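Local coordinates for large exoprotein involved in heme utilization or adhesion (PDB 5E3E) that is a secreted RNase A-superfamily nuclease toxin used in contact-dependent growth inhibition between bacteria and bound here by its cognate immunity protein, at the interface of chains B and A. Coordinates in Å, arbitrary orientation; residue numbers count along the deposited sequence, not the author numbering. Chains: chain A, Large exoprotein involved in heme utilization or adhesion; chain B, CdiI immunity protein.

Contact 1: the interface of chains B and A. Residues chain B 17, 25-26, 40; chain A 63, 108.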
loop_
_atom_site.group_PDB
_atom_site.type_symbol
_atom_site.label_atom_id
_atom_site.label_comp_id
_atom_site.label_asym_id
_atom_site.label_seq_id
_atom_site.Cartn_x
_atom_site.Cartn_y
_atom_site.Cartn_z
ATOM N N TYR B 17 -1.115 0.881 4.857
ATOM C CA TYR B 17 -0.348 0.326 5.946
ATOM C C TYR B 17 0.606 -0.720 5.411
ATOM O O TYR B 17 1.804 -0.600 5.666
ATOM C CB TYR B 17 -1.242 -0.230 7.077
ATOM C CG TYR B 17 -1.735 0.891 7.970
ATOM C CD1 TYR B 17 -2.828 1.666 7.620
ATOM C CD2 TYR B 17 -1.035 1.206 9.160
ATOM C CE1 TYR B 17 -3.228 2.720 8.419
ATOM C CE2 TYR B 17 -1.449 2.222 9.977
ATOM C CZ TYR B 17 -2.542 2.979 9.610
ATOM O OH TYR B 17 -2.934 4.019 10.422
ATOM N N LEU B 25 8.440 1.863 8.332
ATOM C CA LEU B 25 7.455 2.725 8.962
ATOM C C LEU B 25 6.914 2.172 10.244
ATOM O O LEU B 25 6.758 2.909 11.214
ATOM C CB LEU B 25 6.238 2.959 8.060
ATOM C CG LEU B 25 6.421 3.957 6.957
ATOM C CD1 LEU B 25 5.296 3.759 5.927
ATOM C CD2 LEU B 25 6.435 5.373 7.533
ATOM N N PHE B 26 6.582 0.880 10.253
ATOM C CA PHE B 26 5.849 0.316 11.383
ATOM C C PHE B 26 6.541 -0.854 12.067
ATOM O O PHE B 26 6.443 -1.027 13.287
ATOM C CB PHE B 26 4.463 -0.145 10.910
ATOM C CG PHE B 26 3.680 0.905 10.170
ATOM C CD1 PHE B 26 3.280 2.073 10.807
ATOM C CD2 PHE B 26 3.332 0.722 8.843
ATOM C CE1 PHE B 26 2.499 3.018 10.145
ATOM C CE2 PHE B 26 2.581 1.657 8.168
ATOM C CZ PHE B 26 2.156 2.814 8.811
ATOM N N GLU B 40 -6.236 4.420 13.791
ATOM C CA GLU B 40 -7.531 4.560 13.143
ATOM C C GLU B 40 -8.676 4.405 14.144
ATOM O O GLU B 40 -8.482 3.910 15.270
ATOM C CB GLU B 40 -7.689 3.564 12.007
ATOM C CG GLU B 40 -6.550 3.571 10.977
ATOM C CD GLU B 40 -6.339 4.907 10.267
ATOM O OE1 GLU B 40 -7.300 5.689 10.174
ATOM O OE2 GLU B 40 -5.244 5.165 9.694
ATOM N N TYR A 63 -3.881 8.245 7.044
ATOM C CA TYR A 63 -3.199 8.394 5.742
ATOM C C TYR A 63 -4.217 8.580 4.641
ATOM O O TYR A 63 -5.400 8.291 4.832
ATOM C CB TYR A 63 -2.334 7.147 5.443
ATOM C CG TYR A 63 -1.341 6.885 6.546
ATOM C CD1 TYR A 63 -1.694 6.130 7.669
ATOM C CD2 TYR A 63 -0.097 7.507 6.541
ATOM C CE1 TYR A 63 -0.807 5.930 8.720
ATOM C CE2 TYR A 63 0.804 7.320 7.580
ATOM C CZ TYR A 63 0.462 6.537 8.668
ATOM O OH TYR A 63 1.324 6.344 9.749
ATOM N N ILE A 108 4.453 10.548 2.774
ATOM C CA ILE A 108 5.048 9.456 3.534
ATOM C C ILE A 108 5.930 8.632 2.622
ATOM O O ILE A 108 7.070 8.350 2.948
ATOM C CB ILE A 108 3.960 8.562 4.145
ATOM C CG1 ILE A 108 3.154 9.398 5.163
ATOM C CG2 ILE A 108 4.556 7.351 4.826
ATOM C CD1 ILE A 108 3.937 9.898 6.374
#
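The phenol oxygen of B:Tyr17 faces two ways: it donates to the carboxylate of B:Glu40 within the immunity protein and lies against the ring of A:Tyr63 from the toxin. The bond from B:Tyr17 OH to B:Glu40 OE2 is 2.7 Å long and arrives on the anti side of the carboxylate, 17° out of its plane. With B:Glu40 OE2 in the plane of the B:Tyr17 ring, at its edge, the hydroxyl is held and the bond probably limits the swing of the ring. B:Glu40 itself hides no surface against the toxin, so it acts from the second shell.

The rings of B:Tyr17 and A:Tyr63 meet edge-to-face, their planes 87° apart. A:Tyr63 supplies the edge, with CE1 3.5 Å from CZ of B:Tyr17, near the hydroxyl end of that ring. CG of A:Tyr63 is anti to its carbonyl carbon (chi1 -56°), and the ring runs on toward B:Phe26, which comes from the opposite direction. There the phenol OH of A:Tyr63 lies in the plane of the B:Phe26 ring, 3.5 Å from CE1. B:Leu25 CB covers one face of that phenyl ring. Farther along, A:Ile108 sets its CG2 branch 3.8 Å from B:Leu25 CD1 and equally near CD2, while its CG1 sits at the edge of A:Tyr63. This largely aromatic patch docks toxin strands 63-68 and 105-113 onto the helical immunity protein.

Contact 2: the interface of chains B and A. Residues chain B 78, 81; chain A 24-26, 80.
B:Tyr78 and A:Arg80 carry most of this patch, hiding 66 and 58 Å² against the opposite protein. A:Arg80 sets its CD over one face of the B:Tyr78 ring, 3.6 Å from the ring centroid and shifted toward the CD2 and CE2 rim, in a CH-pi contact. The chain bends at chi3 (-68°), bringing NE in by the CG and CD2 rim; the guanidinium and ring planes are 16° apart.

A:Arg80 is kept in this pose by its own chain. NE and NH1 both grip the backbone carbonyl of A:Val25 side-on, with A:Arg80 NH1 2.9 Å from A:Val25 O and NE 3.2 Å away. Both nitrogens approach from the same face of that carbonyl, and the oxygen lies close to the guanidinium plane.

The backbone of B:Tyr78 adds a nearly straight hydrogen bond, from its N to A:Asn24 O at 2.9 Å. On the same side as the arginine but out at the rim, CB of A:Lys26 comes within 3.9 Å of B:Tyr78 CD1. B:Asn81 contributes a smaller share: its amide stands perpendicular to the guanidinium, with ND2 near NH2, and its CG lies at the edge of the B:Tyr78 ring. The site clasps an immunity-protein loop and the 3-10 turn after it against two loop segments of the toxin and so helps hold the complex together.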
loop_
_atom_site.group_PDB
_atom_site.type_symbol
_atom_site.label_atom_id
_atom_site.label_comp_id
_atom_site.label_asym_id
_atom_site.label_seq_id
_atom_site.Cartn_x
_atom_site.Cartn_y
_atom_site.Cartn_z
ATOM N N TYR B 78 4.140 -10.026 1.566
ATOM C CA TYR B 78 3.978 -11.379 1.028
ATOM C C TYR B 78 3.696 -12.354 2.194
ATOM O O TYR B 78 4.556 -13.155 2.627
ATOM C CB TYR B 78 5.203 -11.794 0.224
ATOM C CG TYR B 78 4.966 -13.049 -0.542
ATOM C CD1 TYR B 78 4.092 -13.041 -1.602
ATOM C CD2 TYR B 78 5.555 -14.264 -0.157
ATOM C CE1 TYR B 78 3.837 -14.195 -2.320
ATOM C CE2 TYR B 78 5.274 -15.443 -0.847
ATOM C CZ TYR B 78 4.437 -15.375 -1.956
ATOM O OH TYR B 78 4.117 -16.485 -2.692
ATOM N N ASN B 81 4.567 -16.297 3.057
ATOM C CA ASN B 81 5.793 -16.838 3.652
ATOM C C ASN B 81 5.653 -17.094 5.129
ATOM O O ASN B 81 6.451 -17.854 5.685
ATOM C CB ASN B 81 7.024 -16.022 3.247
ATOM C CG ASN B 81 7.578 -16.469 1.875
ATOM O OD1 ASN B 81 7.298 -17.587 1.388
ATOM N ND2 ASN B 81 8.359 -15.616 1.252
ATOM N N ASN A 24 10.496 -9.357 2.311
ATOM C CA ASN A 24 9.183 -9.977 2.536
ATOM C C ASN A 24 8.012 -9.238 1.839
ATOM O O ASN A 24 6.832 -9.255 2.311
ATOM C CB ASN A 24 8.911 -10.082 4.013
ATOM C CG ASN A 24 8.886 -8.731 4.683
ATOM O OD1 ASN A 24 9.129 -7.721 4.030
ATOM N ND2 ASN A 24 8.577 -8.694 5.990
ATOM N N VAL A 25 8.351 -8.559 0.752
ATOM C CA VAL A 25 7.372 -7.909 -0.080
ATOM C C VAL A 25 7.109 -8.748 -1.299
ATOM O O VAL A 25 7.994 -9.520 -1.761
ATOM C CB VAL A 25 7.787 -6.473 -0.531
ATOM C CG1 VAL A 25 7.725 -5.516 0.642
ATOM C CG2 VAL A 25 9.150 -6.477 -1.219
ATOM N N LYS A 26 5.913 -8.606 -1.848
ATOM C CA LYS A 26 5.532 -9.401 -3.021
ATOM C C LYS A 26 6.177 -8.823 -4.275
ATOM O O LYS A 26 6.302 -9.536 -5.295
ATOM C CB LYS A 26 4.011 -9.470 -3.231
ATOM C CG LYS A 26 3.377 -8.232 -3.806
ATOM C CD LYS A 26 2.065 -8.519 -4.461
ATOM C CE LYS A 26 1.648 -7.319 -5.276
ATOM N NZ LYS A 26 1.264 -6.204 -4.395
ATOM N N ARG A 80 8.190 -11.191 -6.771
ATOM C CA ARG A 80 8.689 -12.442 -6.219
ATOM C C ARG A 80 8.522 -13.596 -7.193
ATOM O O ARG A 80 7.524 -13.689 -7.897
ATOM C CB ARG A 80 7.960 -12.760 -4.892
ATOM C CG ARG A 80 8.609 -13.859 -4.087
ATOM C CD ARG A 80 8.012 -13.930 -2.683
ATOM N NE ARG A 80 8.395 -12.732 -1.953
ATOM C CZ ARG A 80 9.456 -12.646 -1.152
ATOM N NH1 ARG A 80 9.731 -11.493 -0.561
ATOM N NH2 ARG A 80 10.237 -13.706 -0.934
#

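Contact 3: the interface of chains B and A. Residues chain B 19, 21, 25; chain A 4, 7-8, 108-109, 111.
B:Asp21 pushes its carboxylate among A:His8, A:Thr109 and A:Arg7 of the toxin's RNase A-like domain, where A:His8, A:Thr109 and the neighbouring A:Tyr111 probably belong to the active-site cleft; the immunity protein would then bar RNA from it.

The polar contacts centre on that carboxylate. A:His8 comes from the opposite direction and gives NE2 to the syn lone pair of B:Asp21 OD1 at 2.6 Å, with the acceptor near the imidazole plane. The same NE2 is also near OD2, though less closely. A:Arg7 bends at chi3 (37°) and delivers NE to B:Asp21 OD1 at 2.7 Å, a salt bridge that arrives from above the carboxylate plane, 54° out of it; the further link from NH2 is weak. OD1 thus takes two strong donors from different directions. B:Asp21 OD2 receives the hydroxyl OG1 of A:Thr109 at 2.5 Å, nearly along its C-O axis. Together the three residues restrain both the position and the twist of the carboxylate.

Second-shell support comes from both chains. B:Asn19 OD1 accepts the backbone N of B:Asp21 at 2.7 Å, in the carbonyl plane, bracing the loop. A:Tyr111 covers one face of the A:His8 ring, its CD2 3.7 Å from the ring plane and over its centre.

Apolar packing flanks the charged cluster. A:Leu4 presses CD1 against B:Leu25, 3.3 Å from CG and nearly as close to CD2, tighter than usual van der Waals contact.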
loop_
_atom_site.group_PDB
_atom_site.type_symbol
_atom_site.label_atom_id
_atom_site.label_comp_id
_atom_site.label_asym_id
_atom_site.label_seq_id
_atom_site.Cartn_x
_atom_site.Cartn_y
_atom_site.Cartn_z
ATOM N N ASN B 19 2.077 -0.979 2.796
ATOM C CA ASN B 19 2.822 -0.419 1.687
ATOM C C ASN B 19 4.226 -1.063 1.615
ATOM O O ASN B 19 4.621 -1.802 2.495
ATOM C CB ASN B 19 2.873 1.113 1.757
ATOM C CG ASN B 19 3.697 1.616 2.908
ATOM O OD1 ASN B 19 4.900 1.404 2.953
ATOM N ND2 ASN B 19 3.054 2.288 3.866
ATOM N N ASP B 21 7.024 -0.039 2.181
ATOM C CA ASP B 21 7.891 0.392 3.261
ATOM C C ASP B 21 7.382 0.062 4.670
ATOM O O ASP B 21 7.875 0.638 5.647
ATOM C CB ASP B 21 8.105 1.888 3.153
ATOM C CG ASP B 21 8.549 2.310 1.765
ATOM O OD1 ASP B 21 9.462 1.688 1.220
ATOM O OD2 ASP B 21 7.963 3.240 1.219
ATOM N N LEU B 25 8.440 1.863 8.332
ATOM C CA LEU B 25 7.455 2.725 8.962
ATOM C C LEU B 25 6.914 2.172 10.244
ATOM O O LEU B 25 6.758 2.909 11.214
ATOM C CB LEU B 25 6.238 2.959 8.060
ATOM C CG LEU B 25 6.421 3.957 6.957
ATOM C CD1 LEU B 25 5.296 3.759 5.927
ATOM C CD2 LEU B 25 6.435 5.373 7.533
ATOM N N LEU A 4 10.913 8.426 2.836
ATOM C CA LEU A 4 10.834 7.049 2.347
ATOM C C LEU A 4 10.646 6.931 0.846
ATOM O O LEU A 4 11.007 5.913 0.260
ATOM C CB LEU A 4 9.765 6.238 3.066
ATOM C CG LEU A 4 10.041 6.070 4.580
ATOM C CD1 LEU A 4 8.927 5.309 5.228
ATOM C CD2 LEU A 4 11.359 5.395 4.888
ATOM N N ARG A 7 13.586 5.553 -1.053
ATOM C CA ARG A 7 13.782 4.096 -1.203
ATOM C C ARG A 7 13.271 3.604 -2.581
ATOM O O ARG A 7 13.480 2.432 -2.946
ATOM C CB ARG A 7 13.035 3.339 -0.097
ATOM C CG ARG A 7 13.628 3.611 1.267
ATOM C CD ARG A 7 12.734 3.176 2.400
ATOM N NE ARG A 7 12.020 1.956 2.111
ATOM C CZ ARG A 7 12.558 0.739 1.990
ATOM N NH1 ARG A 7 13.854 0.558 2.124
ATOM N NH2 ARG A 7 11.765 -0.297 1.711
ATOM N N HIS A 8 12.627 4.493 -3.324
ATOM C CA HIS A 8 11.934 4.167 -4.602
ATOM C C HIS A 8 12.299 5.157 -5.693
ATOM O O HIS A 8 11.494 5.430 -6.604
ATOM C CB HIS A 8 10.425 4.137 -4.397
ATOM C CG HIS A 8 10.023 3.269 -3.258
ATOM N ND1 HIS A 8 9.933 1.907 -3.362
ATOM C CD2 HIS A 8 9.756 3.563 -1.960
ATOM C CE1 HIS A 8 9.597 1.396 -2.190
ATOM N NE2 HIS A 8 9.517 2.378 -1.316
ATOM N N ILE A 108 4.453 10.548 2.774
ATOM C CA ILE A 108 5.048 9.456 3.534
ATOM C C ILE A 108 5.930 8.632 2.622
ATOM O O ILE A 108 7.070 8.350 2.948
ATOM C CB ILE A 108 3.960 8.562 4.145
ATOM C CG1 ILE A 108 3.154 9.398 5.163
ATOM C CG2 ILE A 108 4.556 7.351 4.826
ATOM C CD1 ILE A 108 3.937 9.898 6.374
ATOM N N THR A 109 5.370 8.231 1.489
ATOM C CA THR A 109 6.154 7.502 0.476
ATOM C C THR A 109 5.409 7.517 -0.844
ATOM O O THR A 109 4.320 8.078 -0.953
ATOM C CB THR A 109 6.442 6.045 0.928
ATOM O OG1 THR A 109 7.442 5.432 0.089
ATOM C CG2 THR A 109 5.210 5.228 0.979
ATOM N N TYR A 111 5.615 5.325 -5.059
ATOM C CA TYR A 111 6.327 4.438 -5.961
ATOM C C TYR A 111 5.464 4.026 -7.132
ATOM O O TYR A 111 4.231 4.134 -7.082
ATOM C CB TYR A 111 6.803 3.178 -5.244
ATOM C CG TYR A 111 5.834 2.573 -4.219
ATOM C CD1 TYR A 111 4.686 1.878 -4.612
ATOM C CD2 TYR A 111 6.098 2.708 -2.871
ATOM C CE1 TYR A 111 3.821 1.334 -3.647
ATOM C CE2 TYR A 111 5.278 2.157 -1.911
ATOM C CZ TYR A 111 4.147 1.473 -2.312
ATOM O OH TYR A 111 3.389 0.945 -1.316
#

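Contacts 1 and 3 are neighbours, their C-alpha centres about 10 Å apart, and they share B:Leu25 and A:Ile108, so the aromatic patch runs directly into the cluster at the probable active site. Toxin strand 105-113 serves both. Contact 2 stands apart, its C-alpha centre about 19 Å from that of contact 1 and 16 Å from that of contact 3, and uses loops and a short 3-10 helix rather than this strand. Spread this way, the three contacts give the immunity protein separated grips on the toxin, which should resist rocking of one protein on the other and keep the carboxylate of contact 3 seated in the probable active-site cleft.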